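Local atomic coordinates of extracellular solute-binding protein, family 7 (PDB entry 4PET), a protein that probably captures small organic acids in the periplasm for a TRAP transporter and is found with pyruvate and a calcium ion bound. Residues A[34-39]-A[69-73]; A[80-84]-A[137-142]; A[113-119]-A[335-340]. One frame throughout, in Å; residues are numbered along the deposited sequence.

Contact 1 (A[34-39]-A[69-73]); sequences AETWGP and SSNKH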
ATOM      1  N   ALA A  34     -23.493   3.300  -9.851  1.00 17.49           N
ATOM      2  CA  ALA A  34     -23.117   3.502 -11.255  1.00 20.21           C
ATOM      3  C   ALA A  34     -21.608   3.590 -11.385  1.00 17.34           C
ATOM      4  O   ALA A  34     -20.975   4.427 -10.751  1.00 17.96           O
ATOM      5  CB  ALA A  34     -23.735   4.770 -11.811  1.00 22.12           C
ATOM      6  N   GLU A  35     -21.030   2.765 -12.243  1.00 14.93           N
ATOM      7  CA  GLU A  35     -19.582   2.818 -12.456  1.00 13.87           C
ATOM      8  C   GLU A  35     -19.253   3.261 -13.892  1.00 16.27           C
ATOM      9  O   GLU A  35     -19.991   2.956 -14.802  1.00 18.91           O
ATOM     10  CB  GLU A  35     -18.922   1.483 -12.097  1.00 16.22           C
ATOM     11  CG  GLU A  35     -19.355   0.233 -12.913  1.00 16.97           C
ATOM     12  CD  GLU A  35     -18.638  -1.035 -12.443  1.00 20.72           C
ATOM     13  OE1 GLU A  35     -17.853  -0.931 -11.469  1.00 21.41           O
ATOM     14  OE2 GLU A  35     -18.840  -2.121 -13.049  1.00 20.38           O
ATOM     15  N   THR A  36     -18.138   3.973 -14.062  1.00 17.06           N
ATOM     16  CA  THR A  36     -17.689   4.431 -15.345  1.00 19.20           C
ATOM     17  C   THR A  36     -17.386   3.274 -16.298  1.00 25.51           C
ATOM     18  O   THR A  36     -17.612   3.391 -17.503  1.00 21.02           O
ATOM     19  CB  THR A  36     -16.431   5.288 -15.201  1.00 19.62           C
ATOM     20  OG1 THR A  36     -16.775   6.526 -14.561  1.00 20.41           O
ATOM     21  CG2 THR A  36     -15.763   5.566 -16.608  1.00 19.16           C
ATOM     22  N   TRP A  37     -16.908   2.156 -15.759  1.00 21.05           N
ATOM     23  CA  TRP A  37     -16.315   1.118 -16.596  1.00 16.54           C
ATOM     24  C   TRP A  37     -17.376   0.294 -17.257  1.00 20.50           C
ATOM     25  O   TRP A  37     -18.491   0.240 -16.768  1.00 21.72           O
ATOM     26  CB  TRP A  37     -15.396   0.220 -15.739  1.00 19.05           C
ATOM     27  CG  TRP A  37     -15.001   0.922 -14.496  1.00 18.17           C
ATOM     28  CD1 TRP A  37     -15.394   0.623 -13.242  1.00 16.17           C
ATOM     29  CD2 TRP A  37     -14.177   2.090 -14.394  1.00 17.97           C
ATOM     30  NE1 TRP A  37     -14.852   1.507 -12.355  1.00 16.89           N
ATOM     31  CE2 TRP A  37     -14.111   2.429 -13.035  1.00 18.88           C
ATOM     32  CE3 TRP A  37     -13.508   2.884 -15.319  1.00 19.36           C
ATOM     33  CZ2 TRP A  37     -13.397   3.537 -12.572  1.00 20.45           C
ATOM     34  CZ3 TRP A  37     -12.801   3.986 -14.857  1.00 16.82           C
ATOM     35  CH2 TRP A  37     -12.744   4.295 -13.499  1.00 16.94           C
ATOM     36  N   GLY A  38     -17.030  -0.322 -18.395  1.00 25.20           N
ATOM     37  CA  GLY A  38     -17.878  -1.306 -19.037  1.00 22.51           C
ATOM     38  C   GLY A  38     -18.062  -2.525 -18.152  1.00 22.48           C
ATOM     39  O   GLY A  38     -17.445  -2.640 -17.096  1.00 20.32           O
ATOM     40  N   PRO A  39     -18.923  -3.456 -18.581  1.00 23.37           N
ATOM     41  CA  PRO A  39     -19.266  -4.639 -17.793  1.00 32.53           C
ATOM     42  C   PRO A  39     -18.074  -5.603 -17.675  1.00 27.82           C
ATOM     43  O   PRO A  39     -17.261  -5.653 -18.591  1.00 22.87           O
ATOM     44  CB  PRO A  39     -20.404  -5.270 -18.612  1.00 34.06           C
ATOM     45  CG  PRO A  39     -20.180  -4.794 -19.999  1.00 34.06           C
ATOM     46  CD  PRO A  39     -19.677  -3.394 -19.841  1.00 27.40           C
ATOM     47  N   SER A  69     -22.968  -0.914 -14.918  1.00 20.59           N
ATOM     48  CA  SER A  69     -21.768  -0.549 -15.640  1.00 21.45           C
ATOM     49  C   SER A  69     -22.195   0.310 -16.805  1.00 20.16           C
ATOM     50  O   SER A  69     -23.399   0.533 -17.029  1.00 21.34           O
ATOM     51  CB  SER A  69     -21.021  -1.795 -16.133  1.00 20.51           C
ATOM     52  OG  SER A  69     -20.690  -2.653 -15.055  1.00 22.53           O
ATOM     53  N   SER A  70     -21.231   0.806 -17.558  1.00 22.02           N
ATOM     54  CA  SER A  70     -21.560   1.713 -18.667  1.00 24.14           C
ATOM     55  C   SER A  70     -22.585   1.157 -19.676  1.00 26.57           C
ATOM     56  O   SER A  70     -23.312   1.936 -20.281  1.00 29.49           O
ATOM     57  CB  SER A  70     -20.297   2.185 -19.387  1.00 26.88           C
ATOM     58  OG  SER A  70     -19.679   1.125 -20.067  1.00 27.89           O
ATOM     59  N   ASN A  71     -22.669  -0.164 -19.853  1.00 25.18           N
ATOM     60  CA  ASN A  71     -23.609  -0.730 -20.826  1.00 25.18           C
ATOM     61  C   ASN A  71     -25.053  -0.563 -20.346  1.00 24.70           C
ATOM     62  O   ASN A  71     -25.993  -0.509 -21.144  1.00 26.07           O
ATOM     63  CB  ASN A  71     -23.317  -2.215 -21.100  1.00 28.62           C
ATOM     64  CG  ASN A  71     -23.446  -3.077 -19.843  1.00 28.03           C
ATOM     65  OD1 ASN A  71     -22.903  -2.742 -18.781  1.00 27.52           O
ATOM     66  ND2 ASN A  71     -24.193  -4.165 -19.947  1.00 24.64           N
ATOM     67  N   LYS A  72     -25.224  -0.455 -19.038  1.00 27.68           N
ATOM     68  CA  LYS A  72     -26.547  -0.323 -18.448  1.00 27.56           C
ATOM     69  C   LYS A  72     -27.007   1.137 -18.370  1.00 26.43           C
ATOM     70  O   LYS A  72     -28.078   1.468 -18.863  1.00 30.55           O
ATOM     71  CB  LYS A  72     -26.552  -0.970 -17.068  1.00 30.36           C
ATOM     72  CG  LYS A  72     -27.792  -0.688 -16.232  1.00 41.52           C
ATOM     73  CD  LYS A  72     -28.980  -1.506 -16.672  1.00 52.87           C
ATOM     74  CE  LYS A  72     -30.226  -1.110 -15.870  1.00 54.11           C
ATOM     75  NZ  LYS A  72     -31.204  -2.224 -15.753  1.00 54.93           N
ATOM     76  N   HIS A  73     -26.213   2.013 -17.755  1.00 25.81           N
ATOM     77  CA  HIS A  73     -26.633   3.423 -17.586  1.00 26.01           C
ATOM     78  C   HIS A  73     -26.320   4.350 -18.773  1.00 26.01           C
ATOM     79  O   HIS A  73     -26.830   5.450 -18.804  1.00 28.02           O
ATOM     80  CB  HIS A  73     -26.085   4.022 -16.270  1.00 19.95           C
ATOM     81  CG  HIS A  73     -24.590   3.968 -16.146  1.00 18.84           C
ATOM     82  ND1 HIS A  73     -23.760   4.722 -16.940  1.00 21.05           N
ATOM     83  CD2 HIS A  73     -23.779   3.241 -15.331  1.00 18.79           C
ATOM     84  CE1 HIS A  73     -22.495   4.472 -16.629  1.00 22.62           C
ATOM     85  NE2 HIS A  73     -22.479   3.572 -15.653  1.00 17.86           N
TER

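Contact 2 (A[80-84]-A[137-142]); sequences FDFVK and YDQYGI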
ATOM      1  N   PHE A  80     -20.788  11.529 -11.712  1.00 19.35           N
ATOM      2  CA  PHE A  80     -20.890  12.647 -10.762  1.00 20.77           C
ATOM      3  C   PHE A  80     -22.346  13.154 -10.730  1.00 20.46           C
ATOM      4  O   PHE A  80     -22.956  13.294  -9.656  1.00 18.48           O
ATOM      5  CB  PHE A  80     -19.833  13.712 -11.124  1.00 16.96           C
ATOM      6  CG  PHE A  80     -19.859  14.971 -10.281  1.00 22.26           C
ATOM      7  CD1 PHE A  80     -20.852  15.939 -10.476  1.00 24.02           C
ATOM      8  CD2 PHE A  80     -18.833  15.235  -9.381  1.00 16.60           C
ATOM      9  CE1 PHE A  80     -20.861  17.107  -9.761  1.00 23.06           C
ATOM     10  CE2 PHE A  80     -18.819  16.430  -8.677  1.00 20.68           C
ATOM     11  CZ  PHE A  80     -19.869  17.364  -8.851  1.00 23.55           C
ATOM     12  N   ASP A  81     -22.947  13.363 -11.897  1.00 19.92           N
ATOM     13  CA  ASP A  81     -24.331  13.826 -11.918  1.00 23.31           C
ATOM     14  C   ASP A  81     -25.335  12.820 -11.336  1.00 22.96           C
ATOM     15  O   ASP A  81     -26.297  13.223 -10.667  1.00 20.72           O
ATOM     16  CB  ASP A  81     -24.723  14.306 -13.321  1.00 24.83           C
ATOM     17  CG  ASP A  81     -23.992  15.592 -13.703  1.00 38.40           C
ATOM     18  OD1 ASP A  81     -23.813  16.449 -12.805  1.00 34.11           O
ATOM     19  OD2 ASP A  81     -23.577  15.740 -14.871  1.00 46.98           O
ATOM     20  N   PHE A  82     -25.089  11.532 -11.559  1.00 21.63           N
ATOM     21  CA  PHE A  82     -25.955  10.462 -11.075  1.00 20.41           C
ATOM     22  C   PHE A  82     -26.005  10.439  -9.538  1.00 16.29           C
ATOM     23  O   PHE A  82     -27.073  10.266  -8.943  1.00 22.59           O
ATOM     24  CB  PHE A  82     -25.432   9.095 -11.540  1.00 17.18           C
ATOM     25  CG  PHE A  82     -25.750   8.732 -12.981  1.00 16.92           C
ATOM     26  CD1 PHE A  82     -26.947   9.091 -13.572  1.00 20.47           C
ATOM     27  CD2 PHE A  82     -24.865   7.958 -13.710  1.00 24.16           C
ATOM     28  CE1 PHE A  82     -27.238   8.714 -14.873  1.00 23.33           C
ATOM     29  CE2 PHE A  82     -25.149   7.578 -15.011  1.00 17.35           C
ATOM     30  CZ  PHE A  82     -26.329   7.955 -15.597  1.00 19.24           C
ATOM     31  N   VAL A  83     -24.845  10.572  -8.918  1.00 22.01           N
ATOM     32  CA  VAL A  83     -24.738  10.544  -7.463  1.00 15.18           C
ATOM     33  C   VAL A  83     -25.182  11.870  -6.798  1.00 17.67           C
ATOM     34  O   VAL A  83     -25.891  11.844  -5.811  1.00 22.31           O
ATOM     35  CB  VAL A  83     -23.344  10.200  -7.024  1.00 17.68           C
ATOM     36  CG1 VAL A  83     -23.302  10.138  -5.471  1.00 20.20           C
ATOM     37  CG2 VAL A  83     -22.921   8.864  -7.608  1.00 20.58           C
ATOM     38  N   LYS A  84     -24.827  13.021  -7.367  1.00 21.20           N
ATOM     39  CA  LYS A  84     -25.337  14.299  -6.876  1.00 25.93           C
ATOM     40  C   LYS A  84     -26.864  14.326  -6.812  1.00 29.78           C
ATOM     41  O   LYS A  84     -27.461  14.772  -5.826  1.00 28.74           O
ATOM     42  CB  LYS A  84     -24.874  15.434  -7.787  1.00 23.13           C
ATOM     43  CG  LYS A  84     -25.220  16.827  -7.267  1.00 27.18           C
ATOM     44  CD  LYS A  84     -24.282  17.901  -7.827  1.00 33.59           C
ATOM     45  CE  LYS A  84     -24.352  18.014  -9.355  1.00 41.68           C
ATOM     46  NZ  LYS A  84     -25.524  18.806  -9.893  1.00 47.39           N
ATOM     47  N   TYR A 137     -15.995  18.271  -1.898  1.00 17.60           N
ATOM     48  CA  TYR A 137     -17.158  17.527  -2.351  1.00 15.49           C
ATOM     49  C   TYR A 137     -18.453  17.798  -1.599  1.00 16.07           C
ATOM     50  O   TYR A 137     -19.545  17.605  -2.153  1.00 17.53           O
ATOM     51  CB  TYR A 137     -16.848  16.000  -2.372  1.00 19.73           C
ATOM     52  CG  TYR A 137     -16.170  15.568  -3.659  1.00 19.96           C
ATOM     53  CD1 TYR A 137     -16.920  15.211  -4.779  1.00 21.60           C
ATOM     54  CD2 TYR A 137     -14.798  15.528  -3.762  1.00 16.60           C
ATOM     55  CE1 TYR A 137     -16.324  14.832  -5.948  1.00 16.58           C
ATOM     56  CE2 TYR A 137     -14.188  15.151  -4.943  1.00 20.71           C
ATOM     57  CZ  TYR A 137     -14.961  14.823  -6.042  1.00 19.58           C
ATOM     58  OH  TYR A 137     -14.384  14.410  -7.239  1.00 20.58           O
ATOM     59  N   ASP A 138     -18.341  18.258  -0.359  1.00 17.61           N
ATOM     60  CA  ASP A 138     -19.528  18.536   0.474  1.00 23.90           C
ATOM     61  C   ASP A 138     -20.456  19.524  -0.179  1.00 24.74           C
ATOM     62  O   ASP A 138     -21.669  19.479   0.040  1.00 20.74           O
ATOM     63  CB  ASP A 138     -19.179  19.123   1.852  1.00 19.88           C
ATOM     64  CG  ASP A 138     -18.942  18.042   2.920  1.00 30.76           C
ATOM     65  OD1 ASP A 138     -19.169  16.839   2.637  1.00 26.89           O
ATOM     66  OD2 ASP A 138     -18.535  18.410   4.056  1.00 27.18           O
ATOM     67  N   GLN A 139     -19.883  20.458  -0.916  1.00 21.71           N
ATOM     68  CA  GLN A 139     -20.691  21.480  -1.569  1.00 25.60           C
ATOM     69  C   GLN A 139     -21.693  20.852  -2.536  1.00 21.47           C
ATOM     70  O   GLN A 139     -22.701  21.465  -2.849  1.00 22.59           O
ATOM     71  CB  GLN A 139     -19.791  22.483  -2.289  1.00 23.64           C
ATOM     72  CG  GLN A 139     -19.079  21.911  -3.476  1.00 27.22           C
ATOM     73  CD  GLN A 139     -18.140  22.909  -4.102  1.00 31.34           C
ATOM     74  OE1 GLN A 139     -18.580  23.845  -4.782  1.00 32.49           O
ATOM     75  NE2 GLN A 139     -16.835  22.728  -3.873  1.00 25.95           N
ATOM     76  N   TYR A 140     -21.428  19.630  -2.997  1.00 18.95           N
ATOM     77  CA  TYR A 140     -22.321  18.957  -3.945  1.00 17.89           C
ATOM     78  C   TYR A 140     -23.261  17.955  -3.290  1.00 22.85           C
ATOM     79  O   TYR A 140     -24.075  17.318  -3.976  1.00 23.54           O
ATOM     80  CB  TYR A 140     -21.502  18.257  -5.031  1.00 18.94           C
ATOM     81  CG  TYR A 140     -20.573  19.199  -5.712  1.00 17.01           C
ATOM     82  CD1 TYR A 140     -21.062  20.229  -6.518  1.00 20.55           C
ATOM     83  CD2 TYR A 140     -19.212  19.068  -5.574  1.00 18.08           C
ATOM     84  CE1 TYR A 140     -20.219  21.113  -7.136  1.00 17.60           C
ATOM     85  CE2 TYR A 140     -18.361  19.956  -6.183  1.00 23.28           C
ATOM     86  CZ  TYR A 140     -18.876  20.977  -6.957  1.00 20.24           C
ATOM     87  OH  TYR A 140     -18.004  21.834  -7.555  1.00 24.03           O
ATOM     88  N   GLY A 141     -23.153  17.807  -1.974  1.00 23.20           N
ATOM     89  CA  GLY A 141     -23.888  16.772  -1.277  1.00 21.94           C
ATOM     90  C   GLY A 141     -23.379  15.385  -1.693  1.00 19.51           C
ATOM     91  O   GLY A 141     -24.123  14.387  -1.683  1.00 18.98           O
ATOM     92  N   ILE A 142     -22.103  15.336  -2.041  1.00 17.16           N
ATOM     93  CA  ILE A 142     -21.422  14.090  -2.384  1.00 17.48           C
ATOM     94  C   ILE A 142     -20.290  13.796  -1.362  1.00 22.56           C
ATOM     95  O   ILE A 142     -19.536  14.690  -0.965  1.00 21.72           O
ATOM     96  CB  ILE A 142     -20.791  14.187  -3.761  1.00 18.89           C
ATOM     97  CG1 ILE A 142     -21.867  14.182  -4.865  1.00 19.39           C
ATOM     98  CG2 ILE A 142     -19.824  13.008  -4.010  1.00 20.98           C
ATOM     99  CD1 ILE A 142     -21.303  14.575  -6.203  1.00 19.03           C
TER
HETATM  100  O   HOH W   1     -26.663  16.101  -3.668  1.00 30.88           O

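Contact 3 (A[113-119]-A[335-340]); sequences FGMIASE and YKHQIR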
ATOM      1  N   PHE A 113       4.393  14.114 -11.469  1.00 18.01           N
ATOM      2  CA  PHE A 113       5.524  14.288 -10.563  1.00 24.81           C
ATOM      3  C   PHE A 113       5.151  14.273  -9.069  1.00 23.90           C
ATOM      4  O   PHE A 113       5.962  14.619  -8.206  1.00 21.83           O
ATOM      5  CB  PHE A 113       6.317  15.546 -10.961  1.00 20.59           C
ATOM      6  CG  PHE A 113       6.599  15.605 -12.427  1.00 20.87           C
ATOM      7  CD1 PHE A 113       7.528  14.753 -13.002  1.00 28.81           C
ATOM      8  CD2 PHE A 113       5.913  16.458 -13.244  1.00 19.27           C
ATOM      9  CE1 PHE A 113       7.763  14.780 -14.364  1.00 25.30           C
ATOM     10  CE2 PHE A 113       6.149  16.485 -14.617  1.00 18.45           C
ATOM     11  CZ  PHE A 113       7.081  15.655 -15.159  1.00 22.21           C
ATOM     12  N   GLY A 114       3.965  13.767  -8.758  1.00 19.15           N
ATOM     13  CA  GLY A 114       3.517  13.684  -7.374  1.00 27.30           C
ATOM     14  C   GLY A 114       3.860  12.403  -6.640  1.00 27.46           C
ATOM     15  O   GLY A 114       4.935  11.796  -6.840  1.00 24.63           O
HETATM   16  N   MSE A 115       2.958  11.996  -5.757  1.00 25.84           N
HETATM   17  CA  MSE A 115       3.252  10.903  -4.830  1.00 22.16           C
HETATM   18  C   MSE A 115       2.973   9.555  -5.431  1.00 21.51           C
HETATM   19  O   MSE A 115       2.075   9.418  -6.271  1.00 21.42           O
HETATM   20  CB  MSE A 115       2.434  11.058  -3.549  1.00 24.33           C
HETATM   21  CG  MSE A 115       3.085  12.036  -2.616  1.00 25.43           C
HETATM   22 SE   MSE A 115       2.035  12.380  -1.022  0.87 19.29          SE
HETATM   23  CE  MSE A 115       0.727  13.545  -1.791  1.00 19.50           C
ATOM     24  N   ILE A 116       3.762   8.564  -5.022  1.00 17.46           N
ATOM     25  CA  ILE A 116       3.439   7.173  -5.349  1.00 17.67           C
ATOM     26  C   ILE A 116       2.336   6.709  -4.443  1.00 18.40           C
ATOM     27  O   ILE A 116       1.928   7.445  -3.524  1.00 19.94           O
ATOM     28  CB  ILE A 116       4.652   6.253  -5.256  1.00 16.90           C
ATOM     29  CG1 ILE A 116       5.229   6.211  -3.840  1.00 21.39           C
ATOM     30  CG2 ILE A 116       5.705   6.755  -6.216  1.00 20.59           C
ATOM     31  CD1 ILE A 116       6.424   5.239  -3.712  1.00 22.97           C
ATOM     32  N   ALA A 117       1.851   5.494  -4.670  1.00 21.15           N
ATOM     33  CA  ALA A 117       0.633   5.043  -4.000  1.00 20.30           C
ATOM     34  C   ALA A 117       0.776   4.983  -2.479  1.00 23.03           C
ATOM     35  O   ALA A 117      -0.115   5.422  -1.745  1.00 21.12           O
ATOM     36  CB  ALA A 117       0.174   3.694  -4.549  1.00 20.42           C
ATOM     37  N   SER A 118       1.883   4.427  -1.999  1.00 18.89           N
ATOM     38  CA  SER A 118       2.016   4.224  -0.563  1.00 22.41           C
ATOM     39  C   SER A 118       2.076   5.582   0.132  1.00 23.97           C
ATOM     40  O   SER A 118       1.571   5.752   1.233  1.00 22.92           O
ATOM     41  CB  SER A 118       3.264   3.421  -0.264  1.00 22.75           C
ATOM     42  OG  SER A 118       4.405   4.159  -0.682  1.00 24.71           O
ATOM     43  N   GLU A 119       2.683   6.551  -0.530  1.00 18.23           N
ATOM     44  CA  GLU A 119       2.739   7.928  -0.017  1.00 18.11           C
ATOM     45  C   GLU A 119       1.364   8.577  -0.000  1.00 20.36           C
ATOM     46  O   GLU A 119       0.978   9.246   0.969  1.00 21.08           O
ATOM     47  CB  GLU A 119       3.686   8.763  -0.876  1.00 23.16           C
ATOM     48  CG  GLU A 119       5.120   8.237  -0.868  1.00 20.16           C
ATOM     49  CD  GLU A 119       6.044   9.004  -1.763  1.00 22.04           C
ATOM     50  OE1 GLU A 119       7.257   9.029  -1.477  1.00 25.14           O
ATOM     51  OE2 GLU A 119       5.585   9.555  -2.782  1.00 19.75           O
ATOM     52  N   TYR A 335       3.513  17.849   1.822  1.00 23.94           N
ATOM     53  CA  TYR A 335       3.436  16.461   2.243  1.00 20.97           C
ATOM     54  C   TYR A 335       4.383  15.593   1.398  1.00 24.40           C
ATOM     55  O   TYR A 335       5.166  14.814   1.946  1.00 26.98           O
ATOM     56  CB  TYR A 335       2.010  15.907   2.268  1.00 15.79           C
ATOM     57  CG  TYR A 335       1.932  14.659   3.160  1.00 15.42           C
ATOM     58  CD1 TYR A 335       1.707  14.780   4.536  1.00 22.83           C
ATOM     59  CD2 TYR A 335       2.155  13.374   2.637  1.00 21.56           C
ATOM     60  CE1 TYR A 335       1.674  13.662   5.362  1.00 23.90           C
ATOM     61  CE2 TYR A 335       2.120  12.257   3.453  1.00 20.43           C
ATOM     62  CZ  TYR A 335       1.884  12.402   4.814  1.00 28.27           C
ATOM     63  OH  TYR A 335       1.868  11.287   5.623  1.00 24.60           O
ATOM     64  N   LYS A 336       4.363  15.763   0.084  1.00 20.62           N
ATOM     65  CA  LYS A 336       5.301  15.035  -0.759  1.00 20.83           C
ATOM     66  C   LYS A 336       6.748  15.284  -0.337  1.00 23.41           C
ATOM     67  O   LYS A 336       7.517  14.341  -0.220  1.00 25.07           O
ATOM     68  CB  LYS A 336       5.089  15.350  -2.234  1.00 25.83           C
ATOM     69  CG  LYS A 336       6.072  14.583  -3.134  1.00 28.63           C
ATOM     70  CD  LYS A 336       5.975  15.002  -4.571  1.00 34.05           C
ATOM     71  CE  LYS A 336       6.324  16.462  -4.732  1.00 40.07           C
ATOM     72  NZ  LYS A 336       7.188  16.681  -5.906  1.00 51.65           N
ATOM     73  N   HIS A 337       7.117  16.535  -0.056  1.00 20.73           N
ATOM     74  CA  HIS A 337       8.494  16.815   0.351  1.00 26.67           C
ATOM     75  C   HIS A 337       8.876  15.998   1.604  1.00 27.57           C
ATOM     76  O   HIS A 337      10.006  15.474   1.723  1.00 25.20           O
ATOM     77  CB  HIS A 337       8.680  18.322   0.579  1.00 32.19           C
ATOM     78  CG  HIS A 337      10.007  18.697   1.160  1.00 52.18           C
ATOM     79  ND1 HIS A 337      11.171  18.717   0.416  1.00 63.61           N
ATOM     80  CD2 HIS A 337      10.360  19.064   2.417  1.00 52.80           C
ATOM     81  CE1 HIS A 337      12.181  19.083   1.187  1.00 58.26           C
ATOM     82  NE2 HIS A 337      11.715  19.305   2.404  1.00 57.50           N
ATOM     83  N   GLN A 338       7.929  15.887   2.532  1.00 25.41           N
ATOM     84  CA  GLN A 338       8.181  15.247   3.809  1.00 32.16           C
ATOM     85  C   GLN A 338       8.268  13.738   3.692  1.00 27.04           C
ATOM     86  O   GLN A 338       9.233  13.125   4.169  1.00 27.35           O
ATOM     87  CB  GLN A 338       7.089  15.603   4.794  1.00 25.65           C
ATOM     88  CG  GLN A 338       7.147  14.812   6.077  1.00 28.54           C
ATOM     89  CD  GLN A 338       6.184  15.349   7.098  1.00 33.40           C
ATOM     90  OE1 GLN A 338       5.154  14.732   7.402  1.00 33.72           O
ATOM     91  NE2 GLN A 338       6.500  16.516   7.621  1.00 31.06           N
ATOM     92  N   ILE A 339       7.272  13.149   3.034  1.00 28.45           N
ATOM     93  CA  ILE A 339       7.207  11.691   2.923  1.00 27.41           C
ATOM     94  C   ILE A 339       8.230  11.141   1.902  1.00 23.31           C
ATOM     95  O   ILE A 339       8.787  10.072   2.120  1.00 25.46           O
ATOM     96  CB  ILE A 339       5.762  11.219   2.599  1.00 21.10           C
ATOM     97  CG1 ILE A 339       5.600   9.734   2.872  1.00 27.28           C
ATOM     98  CG2 ILE A 339       5.349  11.545   1.124  1.00 20.14           C
ATOM     99  CD1 ILE A 339       5.677   9.399   4.305  1.00 33.02           C
ATOM    100  N   ARG A 340       8.526  11.885   0.837  1.00 23.83           N
ATOM    101  CA  ARG A 340       9.469  11.392  -0.176  1.00 27.33           C
ATOM    102  C   ARG A 340      10.832  11.175   0.440  1.00 31.49           C
ATOM    103  O   ARG A 340      11.587  10.280   0.049  1.00 29.74           O
ATOM    104  CB  ARG A 340       9.593  12.393  -1.322  1.00 26.66           C
ATOM    105  CG  ARG A 340      10.685  12.076  -2.360  1.00 28.09           C
ATOM    106  CD  ARG A 340      10.450  10.755  -3.086  1.00 23.26           C
ATOM    107  NE  ARG A 340       9.052  10.613  -3.480  1.00 27.87           N
ATOM    108  CZ  ARG A 340       8.551  11.040  -4.636  1.00 25.03           C
ATOM    109  NH1 ARG A 340       9.330  11.628  -5.529  1.00 28.27           N
ATOM    110  NH2 ARG A 340       7.265  10.867  -4.912  1.00 21.22           N
TER
HETATM  111  O   HOH W   2       8.247  12.825  -7.576  1.00 26.64           O

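Contact 1 (A[34-39]-A[69-73])
At the carboxyl ends of two neighbouring parallel strands, 29-35 and 63-68, of a beta-alpha-beta crossover, E35 to P39 run past the short helix 70-73, and E35 touches S69 and H73 at once. S69 OG gives its proton to E35 OE2 over 2.8 Å, on the anti lone pair, the side away from the other carboxylate oxygen. That other oxygen, OE1, is taken by T48 in the connecting helix 44-58, and the carboxylate thus links the end of strand 29-35 to that helix and to the residue after strand 63-68. S69 stands at the N-cap position, but its hydroxyl serves E35 and makes no capping bond. The helix start is met by backbone instead: S70 N points to W37 O at 2.9 Å, nearly straight at 171°, while W37 O also lies 3.3 Å from S69 CB. H73 folds back from the far side of the turn. With CG held between backbone N and carbonyl carbon (chi1 57°), its ring puts NE2 2.7 Å from E35 O, which lies in the ring plane, although the N-H comes from above the plane of the carbonyl. Outside the turn, P39 CD packs 3.5 Å from N71 OD1. W37 turns its indole away, toward Y97 and the bound pyruvate, about 5 Å from the ligand at the nearest side-chain atom. Because H73 donates through NE2 while ND1 is hydrogen-bonded to S75 N, the imidazole is probably neutral with its proton on NE2, and a buried carboxylate, a carbonyl and a helix N-H all find partners here.

Contact 2 (A[80-84]-A[137-142])
F80, on helix 79-85, reaches across to I142, Y137 and Y140 in the segment that joins helix 129-137 to strand 142-149. Its CB leaves the helix with CG anti to the backbone N (chi1 177°), which carries the ring out toward segment 137-142. Further along, CD2 and CE2 come under I142 CD1; that methyl sits over the middle of one ring face, 4.0 Å from the centroid of the F80 ring, in a CH-pi contact. At the ring edge CE2 meets Y137 CE1 at 4.0 Å. The tip, CZ, presses on the middle of the Y140 face, 3.7 Å from Y140 CG, forming a T-shaped pair with planes at 70°. Q139 CG covers the opposite face of the Y140 ring, and the phenol oxygen is held by N102, so the ring is fixed on both faces and at its hydroxyl. K84 crosses Y140 at a slant: its CD packs 4.0 Å from Y140 CB, while K84 CG is 3.5 Å from Y140 O. One water donates to both backbones, 2.7 Å from K84 O and 2.9 Å from Y140 O. With an alanine in place of Y140, the CZ tip of F80 is likely to lose the face it leans on and N102 its hydroxyl partner. V83 and I142 meet more loosely, and both also touch M244 of strand 240-246, which places the contact against the sheet. No direct hydrogen bond crosses between the segments: cohesion rests on aromatic and aliphatic surfaces, and at the edge the shared water answers two backbone carbonyls that cannot bond to each other.

Contact 3 (A[113-119]-A[335-340])
R340 and E119 face each other side-on: NE gives to OE1 at 3.1 Å and NH2 to OE2 at 3.0 Å, both on syn lone pairs, with carboxylate and guanidinium only 8° from coplanar. The two bonds are almost straight, the second at 175°. R340 NH2 has a further mate in G114 O, 3.2 Å away at the edge of the guanidinium and met from above the carbonyl plane, so one nitrogen binds two oxygens. R340 NH1 reaches F113 O through a water, and K336 NZ adds a weak bond to the same carbonyl. Next to this polar group, selenomethionine M115 lays its SE at the edge of the Y335 ring, 3.8 Å from Y335 CD2, a Met-aromatic contact, and its CG lies against K336 CB. I339 CG2 fills in 3.8 Å from E119 CB, beside the aliphatic part of the glutamate.

The next shell fixes the carboxylate. I116 N donates to E119 OE2 over 3.1 Å, from the anti side and out of the carboxylate plane, so this oxygen accepts from two donors; OE1 is also bonded to T343. A bend at chi2 (62°), followed by another at chi3, turns the guanidinium edge to the carboxylate. Further out lies the second subunit, whose Y350 bonds to G114 O and whose H278 is hydrogen-bonded to the Y335 hydroxyl. E119, three residues on, bonds back to the N-cap N-H of I116, as the glutamate of a capping box does, though an isoleucine cannot supply the return bond, and the E119 carboxylate also bridges the start of helix 117-126 to the long C-terminal helix 323-353 beside the subunit interface.

Contacts 1 and 2 lie in the same region of the fold and meet directly, with F82 of helix 79-85 packing on A34 and H73. Contact 3 lies about 32 Å from contact 1, centre to centre, on the opposite side of the chain's centre. Chemistry follows place: contact 1, partly buried at the strand ends, is held by hydrogen bonds; contact 2, mostly buried, is apolar and aromatic, with a water at its edge; contact 3, buried and next to the second subunit, is built on an ion pair. The first two join elements around the five-stranded sheet, whereas 113-119 and 335-340 join parts far apart in sequence.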